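Local coordinates for protein oxidase (Sinorhizobium meliloti, PDB 4FFU) that is a MaoC-like, NodN-related protein of uncertain function, tentatively assigned a monoamine oxidase activity, at residues E149-N152 with E156-L159. Residues are numbered along the deposited sequence; the frame is centred on the assembly and turned at random. Where two conformers were deposited one is given.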
loop_
_atom_site.group_PDB
_atom_site.type_symbol
_atom_site.label_atom_id
_atom_site.label_comp_id
_atom_site.label_asym_id
_atom_site.label_seq_id
_atom_site.Cartn_x
_atom_site.Cartn_y
_atom_site.Cartn_z
ATOM N N GLU I 149 -23.371 -6.663 -12.209
ATOM C CA GLU I 149 -23.569 -5.305 -12.640
ATOM C C GLU I 149 -23.099 -4.375 -11.553
ATOM O O GLU I 149 -23.662 -4.383 -10.443
ATOM C CB GLU I 149 -25.045 -5.032 -12.909
ATOM C CG GLU I 149 -25.619 -5.837 -14.048
ATOM C CD GLU I 149 -27.112 -5.665 -14.123
ATOM O OE1 GLU I 149 -27.816 -6.323 -13.335
ATOM O OE2 GLU I 149 -27.577 -4.858 -14.954
ATOM N N VAL I 150 -22.096 -3.564 -11.887
ATOM C CA VAL I 150 -21.571 -2.542 -10.983
ATOM C C VAL I 150 -22.343 -1.249 -11.254
ATOM O O VAL I 150 -22.417 -0.790 -12.393
ATOM C CB VAL I 150 -20.057 -2.306 -11.216
ATOM C CG1 VAL I 150 -19.530 -1.360 -10.157
ATOM C CG2 VAL I 150 -19.300 -3.641 -11.190
ATOM N N ILE I 151 -22.914 -0.681 -10.201
ATOM C CA ILE I 151 -23.791 0.482 -10.335
ATOM C C ILE I 151 -23.270 1.625 -9.494
ATOM O O ILE I 151 -22.718 1.422 -8.420
ATOM C CB ILE I 151 -25.275 0.181 -9.976
ATOM C CG1 ILE I 151 -25.416 -0.410 -8.563
ATOM C CG2 ILE I 151 -25.905 -0.731 -11.022
ATOM C CD1 ILE I 151 -26.852 -0.492 -8.060
ATOM N N ASN I 152 -23.388 2.845 -10.014
ATOM C CA ASN I 152 -22.925 3.999 -9.237
ATOM C C ASN I 152 -24.024 4.608 -8.374
ATOM O O ASN I 152 -25.099 4.022 -8.230
ATOM C CB ASN I 152 -22.270 5.067 -10.134
ATOM C CG ASN I 152 -23.258 5.691 -11.112
ATOM O OD1 ASN I 152 -24.465 5.656 -10.889
ATOM N ND2 ASN I 152 -22.743 6.265 -12.193
ATOM N N GLU I 156 -26.788 4.081 -12.027
ATOM C CA GLU I 156 -26.398 3.778 -13.403
ATOM C C GLU I 156 -25.426 2.604 -13.456
ATOM O O GLU I 156 -24.494 2.546 -12.654
ATOM C CB GLU I 156 -25.753 5.009 -14.032
ATOM C CG GLU I 156 -26.665 6.237 -14.040
ATOM C CD GLU I 156 -25.904 7.525 -14.308
ATOM O OE1 GLU I 156 -24.672 7.583 -14.062
ATOM O OE2 GLU I 156 -26.544 8.501 -14.757
ATOM N N VAL I 157 -25.617 1.698 -14.417
ATOM C CA VAL I 157 -24.628 0.622 -14.630
ATOM C C VAL I 157 -23.340 1.240 -15.158
ATOM O O VAL I 157 -23.359 1.957 -16.164
ATOM C CB VAL I 157 -25.129 -0.450 -15.624
ATOM C CG1 VAL I 157 -24.062 -1.533 -15.827
ATOM C CG2 VAL I 157 -26.385 -1.109 -15.090
ATOM N N VAL I 158 -22.209 0.976 -14.497
ATOM C CA VAL I 158 -20.920 1.473 -15.010
ATOM C C VAL I 158 -20.082 0.339 -15.623
ATOM O O VAL I 158 -19.212 0.598 -16.475
ATOM C CB VAL I 158 -20.110 2.235 -13.936
ATOM C CG1 VAL I 158 -20.962 3.393 -13.409
ATOM C CG2 VAL I 158 -19.710 1.300 -12.790
ATOM N N LEU I 159 -20.352 -0.895 -15.185
ATOM C CA LEU I 159 -19.675 -2.076 -15.713
ATOM C C LEU I 159 -20.597 -3.304 -15.597
ATOM O O LEU I 159 -21.368 -3.449 -14.634
ATOM C CB LEU I 159 -18.364 -2.292 -14.901
ATOM C CG LEU I 159 -17.459 -3.441 -15.336
ATOM C CD1 LEU I 159 -15.995 -3.073 -15.011
ATOM C CD2 LEU I 159 -17.855 -4.766 -14.674
#
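With its CG set between the backbone N and the carbonyl carbon (chi1 65°), Asn152 turns its amide to Glu156, whose side chain, CG anti to the carbonyl carbon and extended beyond it, brings the carboxylate slantwise across to the amide. Asn152 ND2 gives an almost straight hydrogen bond (174°) to Glu156 OE1, 3.0 Å away; the acceptor lies in the amide plane but is met on the anti side of a carboxylate turned 45° from it. On the other branch of the amide, Asn152 OD1 accepts Glu156 N from above its carbonyl plane and also receives Arg154 N from the intervening turn, while Glu156 OE1 forms a salt bridge with Arg154 NE. Asn152 N bonds Glu156 O at 2.9 Å. Without the amide, as with an alanine here, Glu156 N and Arg154 N would probably both lose their acceptor, and Glu156 OE1 one of the bonds that hold it.

These bonds close the hairpin of strands 141-151 and 157-168, neighbours in the antiparallel sheet, where a classic beta bulge sets Val158 and Leu159 both opposite Val150. Val150 O takes Val158 N at 2.8 Å and, weakly, Leu159 N at 3.5 Å; Val150 N bonds Leu159 O. The valine branches divide: Val150 CG1 meets Val158 CG2 at 3.7 Å, and Val150 CG2 meets Leu159 CD2 at 3.9 Å, near Ile87 of helix 84-93. Ile151 CG2 touches Val157 CG2 on the opposite face.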